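Local coordinates for cyanate lyase C-terminal domain-containing protein (Tetranychus urticae, PDB 5UK3) that probably catalyses the reaction of cyanate with bicarbonate, yielding ammonia and carbon dioxide, as other cyanases do, at residues C59-Q62 with L63-I67; P96-Y99 with R100-L104; G114-H117 with E118-D122. All blocks are in the same frame, centred on the assembly; numbering follows the deposited sequence.

Contact 1 (C59-Q62 with L63-I67); sequences CDIQ and LAHRI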
# COMPACT_ATOMS: atom_id res chain seq x y z
N CYS I 59 -18.36 -26.11 -14.15
CA CYS I 59 -19.34 -27.21 -14.06
C CYS I 59 -18.81 -28.45 -14.72
O CYS I 59 -17.76 -28.41 -15.32
CB CYS I 59 -20.66 -26.78 -14.70
SG CYS I 59 -20.49 -26.26 -16.41
N ASP I 60 -19.54 -29.55 -14.59
CA ASP I 60 -19.25 -30.79 -15.33
C ASP I 60 -19.66 -30.65 -16.81
O ASP I 60 -20.37 -29.72 -17.19
CB ASP I 60 -19.86 -32.03 -14.66
CG ASP I 60 -21.40 -31.99 -14.56
OD1 ASP I 60 -22.09 -31.38 -15.40
OD2 ASP I 60 -21.94 -32.56 -13.57
N ILE I 61 -19.21 -31.59 -17.64
CA ILE I 61 -19.35 -31.47 -19.11
C ILE I 61 -20.80 -31.58 -19.55
O ILE I 61 -21.22 -30.88 -20.46
CB ILE I 61 -18.52 -32.49 -19.94
CG1 ILE I 61 -17.09 -32.67 -19.37
CG2 ILE I 61 -18.41 -31.98 -21.38
CD1 ILE I 61 -16.18 -33.68 -20.08
N GLN I 62 -21.58 -32.44 -18.89
CA GLN I 62 -22.98 -32.59 -19.24
C GLN I 62 -23.80 -31.30 -18.99
O GLN I 62 -24.58 -30.90 -19.84
CB GLN I 62 -23.57 -33.83 -18.62
CG GLN I 62 -24.18 -33.67 -17.23
CD GLN I 62 -24.77 -34.98 -16.70
OE1 GLN I 62 -25.20 -35.83 -17.50
NE2 GLN I 62 -24.75 -35.17 -15.38
N LEU I 63 -23.57 -30.59 -17.89
CA LEU I 63 -24.20 -29.30 -17.72
C LEU I 63 -23.67 -28.29 -18.73
O LEU I 63 -24.41 -27.44 -19.25
CB LEU I 63 -24.01 -28.74 -16.30
CG LEU I 63 -24.92 -27.55 -15.97
CD1 LEU I 63 -26.32 -28.02 -15.71
CD2 LEU I 63 -24.41 -26.76 -14.79
N ALA I 64 -22.37 -28.32 -18.98
CA ALA I 64 -21.77 -27.41 -19.95
C ALA I 64 -22.47 -27.52 -21.31
O ALA I 64 -22.75 -26.48 -21.93
CB ALA I 64 -20.28 -27.67 -20.07
N HIS I 65 -22.71 -28.75 -21.78
CA HIS I 65 -23.41 -28.94 -23.07
C HIS I 65 -24.80 -28.32 -23.03
O HIS I 65 -25.20 -27.60 -23.92
CB HIS I 65 -23.52 -30.41 -23.49
CG HIS I 65 -22.25 -31.02 -24.00
ND1 HIS I 65 -21.48 -30.42 -24.98
CD2 HIS I 65 -21.66 -32.21 -23.73
CE1 HIS I 65 -20.44 -31.19 -25.25
NE2 HIS I 65 -20.53 -32.28 -24.50
N ARG I 66 -25.49 -28.57 -21.96
CA ARG I 66 -26.83 -27.99 -21.76
C ARG I 66 -26.86 -26.47 -21.70
O ARG I 66 -27.78 -25.86 -22.23
CB ARG I 66 -27.46 -28.54 -20.47
CG ARG I 66 -28.31 -29.73 -20.71
CD ARG I 66 -28.99 -30.06 -19.48
NE ARG I 66 -30.30 -29.47 -19.34
CZ ARG I 66 -31.01 -29.59 -18.24
NH1 ARG I 66 -32.19 -29.00 -18.16
NH2 ARG I 66 -30.55 -30.33 -17.22
N ILE I 67 -25.87 -25.86 -21.04
CA ILE I 67 -25.74 -24.40 -21.06
C ILE I 67 -25.60 -23.92 -22.50
O ILE I 67 -26.24 -22.97 -22.92
CB ILE I 67 -24.54 -23.92 -20.18
CG1 ILE I 67 -24.89 -24.07 -18.72
CG2 ILE I 67 -24.19 -22.46 -20.44
CD1 ILE I 67 -23.70 -24.07 -17.78
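Asp-60 and Leu-63 meet with their side chains at about a right angle, the carboxylate of Asp-60 reaching over the first turn of helix 61-70. Its CG sits between its own backbone N and carbonyl carbon (chi1 61°), which folds the short acid back over the turn and brings OD1 3.0 Å from the backbone N of Leu-63. The donor approaches nearly in line with the C-O bond, and the N-H is close to straight at 164°. An N-H of the first turn has no earlier carbonyl within the helix to bind, and an aspartate, just long enough and anionic, supplies the acceptor. The main-chain ladder begins at the same residue, with Ala-64 N 3.0 Å from Asp-60 O, and continues with His-65 N bonded to Ile-61 O.

On the buried side Cys-59 turns toward the helix. Its CB lies 3.8 Å from Leu-63 CD2, while SG rests 3.9 Å from Ala-64 CB and reaches the CD1 end of Ile-67 one turn further on. A small, weakly polar thiol suits a place where Trp-48 and Leu-81 also press on Cys-59; the Ala-64 methyl touches Ala-78. On the exposed side Ile-61 and His-65 run alongside each other in the same direction, the CG2 branch of Ile-61 lying 3.8 Å from His-65 NE2. The aspartate N-cap is a classic helix start, and Cys-59 and Ala-64 occupy the positions of a hydrophobic staple; together they open a helix of the N-terminal helix-turn-helix-type domain.

Contact 2 (P96-Y99 with R100-L104); sequences PLIY and RFNEL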
# COMPACT_ATOMS: atom_id res chain seq x y z
N PRO I 96 -19.09 0.94 -6.98
CA PRO I 96 -19.90 1.27 -5.84
C PRO I 96 -20.79 0.15 -5.30
O PRO I 96 -20.92 0.04 -4.08
CB PRO I 96 -20.75 2.43 -6.35
CG PRO I 96 -19.86 3.07 -7.34
CD PRO I 96 -19.29 1.90 -8.06
N LEU I 97 -21.38 -0.65 -6.17
CA LEU I 97 -22.23 -1.72 -5.74
C LEU I 97 -21.46 -2.69 -4.92
O LEU I 97 -21.94 -3.17 -3.91
CB LEU I 97 -22.85 -2.42 -6.93
CG LEU I 97 -23.91 -3.46 -6.63
CD1 LEU I 97 -24.93 -3.47 -7.77
CD2 LEU I 97 -23.33 -4.87 -6.43
N ILE I 98 -20.27 -3.02 -5.34
CA ILE I 98 -19.49 -4.01 -4.62
C ILE I 98 -18.92 -3.42 -3.34
O ILE I 98 -18.89 -4.09 -2.31
CB ILE I 98 -18.33 -4.61 -5.50
CG1 ILE I 98 -18.86 -5.21 -6.83
CG2 ILE I 98 -17.50 -5.55 -4.66
CD1 ILE I 98 -19.56 -6.53 -6.66
N TYR I 99 -18.43 -2.19 -3.41
CA TYR I 99 -17.88 -1.52 -2.22
C TYR I 99 -18.86 -1.57 -1.06
O TYR I 99 -18.48 -1.84 0.06
CB TYR I 99 -17.51 -0.06 -2.44
CG TYR I 99 -16.97 0.54 -1.19
CD1 TYR I 99 -15.68 0.32 -0.80
CD2 TYR I 99 -17.78 1.28 -0.35
CE1 TYR I 99 -15.19 0.87 0.38
CE2 TYR I 99 -17.32 1.83 0.83
CZ TYR I 99 -16.02 1.62 1.20
OH TYR I 99 -15.57 2.21 2.37
N ARG I 100 -20.14 -1.41 -1.36
CA ARG I 100 -21.16 -1.43 -0.32
C ARG I 100 -21.14 -2.73 0.45
O ARG I 100 -21.17 -2.72 1.67
CB ARG I 100 -22.53 -1.26 -0.95
CG ARG I 100 -23.10 0.13 -0.87
CD ARG I 100 -22.12 1.16 -1.36
NE ARG I 100 -22.79 2.42 -1.67
CZ ARG I 100 -22.19 3.44 -2.25
NH1 ARG I 100 -22.87 4.55 -2.50
NH2 ARG I 100 -20.92 3.36 -2.59
N PHE I 101 -21.05 -3.86 -0.23
CA PHE I 101 -20.96 -5.11 0.51
C PHE I 101 -19.73 -5.12 1.40
O PHE I 101 -19.78 -5.61 2.48
CB PHE I 101 -21.00 -6.31 -0.43
CG PHE I 101 -22.32 -6.47 -1.11
CD1 PHE I 101 -23.48 -6.68 -0.38
CD2 PHE I 101 -22.41 -6.44 -2.49
CE1 PHE I 101 -24.71 -6.82 -0.99
CE2 PHE I 101 -23.64 -6.59 -3.12
CZ PHE I 101 -24.81 -6.75 -2.35
N ASN I 102 -18.61 -4.60 0.92
CA ASN I 102 -17.38 -4.56 1.73
C ASN I 102 -17.55 -3.66 2.96
O ASN I 102 -17.16 -4.03 4.06
CB ASN I 102 -16.14 -4.31 0.84
CG ASN I 102 -15.82 -5.53 -0.04
OD1 ASN I 102 -16.00 -6.73 0.36
ND2 ASN I 102 -15.40 -5.26 -1.29
N GLU I 103 -18.23 -2.54 2.78
CA GLU I 103 -18.47 -1.60 3.88
C GLU I 103 -19.35 -2.23 4.91
O GLU I 103 -19.15 -2.08 6.11
CB GLU I 103 -19.13 -0.34 3.36
CG GLU I 103 -19.66 0.55 4.44
CD GLU I 103 -19.91 1.93 3.93
OE1 GLU I 103 -21.12 2.27 3.74
OE2 GLU I 103 -18.90 2.68 3.71
N LEU I 104 -20.31 -2.98 4.43
CA LEU I 104 -21.22 -3.68 5.29
C LEU I 104 -20.49 -4.58 6.26
O LEU I 104 -20.81 -4.58 7.42
CB LEU I 104 -22.23 -4.43 4.46
CG LEU I 104 -23.36 -5.09 5.18
CD1 LEU I 104 -24.17 -3.98 5.83
CD2 LEU I 104 -24.27 -5.85 4.24
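Tyr-99 against Glu-103 and Leu-97 against Phe-101 pack one turn apart in the opening turns of helix 96-120, a local contact that is buried because other subunits close over it. Tyr-99 and Glu-103 carry the polar face. The ring reaches the carboxylate by its edge, CE2 lying 3.4 Å from Glu-103 OE2, and the two planes stand 79° apart. Tyr-99 has its CG anti to the backbone N (chi1 180°), which swings the ring toward the turn that holds Glu-103. Behind the side chains, Glu-103 N binds Tyr-99 O at 2.8 Å.

Pro-96 suits the first turn, where a backbone N-H is not needed for the helical ladder, and its O accepts from Arg-100 N at 3.2 Å. The arginine chain bends at its second torsion (chi2 51°), which brings its CD to 3.2 Å from Pro-96 O and lays NH2 beside Pro-96 CB. The polar ends of Arg-100 and Glu-103 meet another chain of the ten-chain cyanase assembly: Arg-100 bonds to Glu-103 of the third subunit, and Glu-103 to Arg-100 of that same subunit, as reciprocal salt bridges between chains, and the Tyr-99 rings of the two chains stack.

Another face of the helix is apolar. Leu-97 and Phe-101 lie side by side and point the same way, Leu-97 CD2 meeting the ring at Phe-101 CE2, 3.7 Å off. Both are apolar, which suits a face where Phe-101 stacks on Phe-105 of the second subunit. Next to this pair the backbone N of Asn-102 donates to Ile-98 O at 3.3 Å.

Contact 3 (G114-H117 with E118-D122); sequences GIIH and EEFGD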
# COMPACT_ATOMS: atom_id res chain seq x y z
N GLY I 114 -18.99 -12.07 16.72
CA GLY I 114 -19.48 -12.34 18.05
C GLY I 114 -20.71 -13.24 18.09
O GLY I 114 -20.77 -14.16 18.92
N ILE I 115 -21.67 -12.99 17.21
CA ILE I 115 -22.86 -13.80 17.16
C ILE I 115 -22.53 -15.21 16.73
O ILE I 115 -22.98 -16.17 17.33
CB ILE I 115 -23.90 -13.23 16.21
CG1 ILE I 115 -24.46 -11.95 16.79
CG2 ILE I 115 -25.03 -14.22 16.01
CD1 ILE I 115 -25.11 -11.06 15.75
N ILE I 116 -21.70 -15.35 15.70
CA ILE I 116 -21.34 -16.69 15.22
C ILE I 116 -20.58 -17.44 16.31
O ILE I 116 -20.79 -18.65 16.47
CB ILE I 116 -20.56 -16.65 13.91
CG1 ILE I 116 -21.49 -16.23 12.78
CG2 ILE I 116 -20.02 -18.02 13.56
CD1 ILE I 116 -20.76 -15.73 11.52
N HIS I 117 -19.70 -16.75 17.06
CA HIS I 117 -18.94 -17.43 18.10
C HIS I 117 -19.84 -17.97 19.16
O HIS I 117 -19.66 -19.09 19.63
CB HIS I 117 -17.88 -16.55 18.76
CG HIS I 117 -16.67 -16.26 17.93
ND1 HIS I 117 -16.38 -16.97 16.79
CD2 HIS I 117 -15.65 -15.40 18.10
CE1 HIS I 117 -15.25 -16.54 16.27
NE2 HIS I 117 -14.80 -15.57 17.05
N GLU I 118 -20.80 -17.16 19.56
CA GLU I 118 -21.74 -17.51 20.63
C GLU I 118 -22.68 -18.63 20.20
O GLU I 118 -22.90 -19.54 20.96
CB GLU I 118 -22.50 -16.26 21.05
CG GLU I 118 -23.76 -16.49 21.82
CD GLU I 118 -24.36 -15.17 22.27
OE1 GLU I 118 -25.37 -14.73 21.68
OE2 GLU I 118 -23.79 -14.59 23.22
N GLU I 119 -23.19 -18.58 18.98
CA GLU I 119 -24.21 -19.54 18.49
C GLU I 119 -23.69 -20.80 17.77
O GLU I 119 -24.39 -21.78 17.72
CB GLU I 119 -25.18 -18.83 17.56
CG GLU I 119 -25.85 -17.63 18.21
CD GLU I 119 -26.98 -17.02 17.38
OE1 GLU I 119 -27.30 -17.57 16.29
OE2 GLU I 119 -27.58 -16.01 17.83
N PHE I 120 -22.47 -20.77 17.23
CA PHE I 120 -21.82 -21.96 16.64
C PHE I 120 -20.53 -22.44 17.31
O PHE I 120 -20.23 -23.62 17.29
CB PHE I 120 -21.46 -21.68 15.20
CG PHE I 120 -22.63 -21.41 14.31
CD1 PHE I 120 -23.16 -20.13 14.25
CD2 PHE I 120 -23.18 -22.40 13.51
CE1 PHE I 120 -24.24 -19.86 13.41
CE2 PHE I 120 -24.24 -22.13 12.68
CZ PHE I 120 -24.77 -20.85 12.62
N GLY I 121 -19.76 -21.53 17.88
CA GLY I 121 -18.51 -21.86 18.53
C GLY I 121 -17.36 -21.21 17.79
O GLY I 121 -17.56 -20.37 16.93
N ASP I 122 -16.15 -21.62 18.13
CA ASP I 122 -14.98 -21.09 17.54
C ASP I 122 -14.75 -21.72 16.19
O ASP I 122 -14.22 -22.83 16.05
CB ASP I 122 -13.81 -21.37 18.43
CG ASP I 122 -12.51 -20.84 17.86
OD1 ASP I 122 -12.55 -19.91 17.00
OD2 ASP I 122 -11.44 -21.32 18.32
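Ile-115 and Glu-119 lie side by side and point the same way, forming with Ile-116 and Phe-120 the close-packed part of this last stretch of helix 96-120. The CG2 branch of Ile-115 rests against the carboxylate of Glu-119, 3.6 Å from OE2. Glu-119 is extended beyond CG, and its methylenes pass the Ile-115 carbonyl and methyl while the acid travels outward to a salt bridge with Lys-46 of the second subunit. Replacing it with an alanine would probably leave that lysine without its carboxylate mate and take away the chain that lies against the CG2 methyl of Ile-115.

One residue on, Ile-116 and Phe-120 approach at a slant, with Ile-116 CG2 3.8 Å from Phe-120 CD1. The Phe-120 ring turns its edge to the Ile-116 carbonyl, CD1 lying 3.6 Å from O, and Phe-150 of strand 141-152 meets the ring. The same carbonyl accepts a hydrogen bond from Phe-120 N at 2.8 Å and a weak one from Gly-121 N. Gly-121 is the first residue to leave helical angles, with a positive phi of 116°, a common place for glycine at the C-terminal end of a helix; a CB there would run into the carbonyl before it. His-117 ND1 lies 3.6 Å from Gly-121 O, and His-117 CA makes a CA-H...O contact with the same oxygen. Gly-121 N binds His-117 O only weakly, at 3.0 Å with a strongly bent N-H.

Toward Glu-118 and Asp-122 the two segments meet less closely. Glu-118 carries its carboxylate away from the turn to the backbone N of Tyr-35 of the second subunit. Asp-122 OD1 comes no nearer than 4.4 Å to His-117 CE1, and the acid pairs instead with Arg-87 of the fifth subunit.

In the fold
From the N terminus, contact 1 comes first and starts helix 61-70 in the N-terminal helical domain, where no other subunit touches it. Contacts 2 and 3 then sit near the two ends of one helix, 96-120, their centres about 24 Å apart. All three are local and follow in series: none closes a long loop, nests within another or crosses one. Contact 1 lies on the opposite side of the chain's centre from contacts 2 and 3, with about 32 Å between its centre and that of contact 2. Contacts 2 and 3 both meet the second subunit, and contact 3 hands the chain on to strand 123-136. The long helix thus serves assembly at both ends.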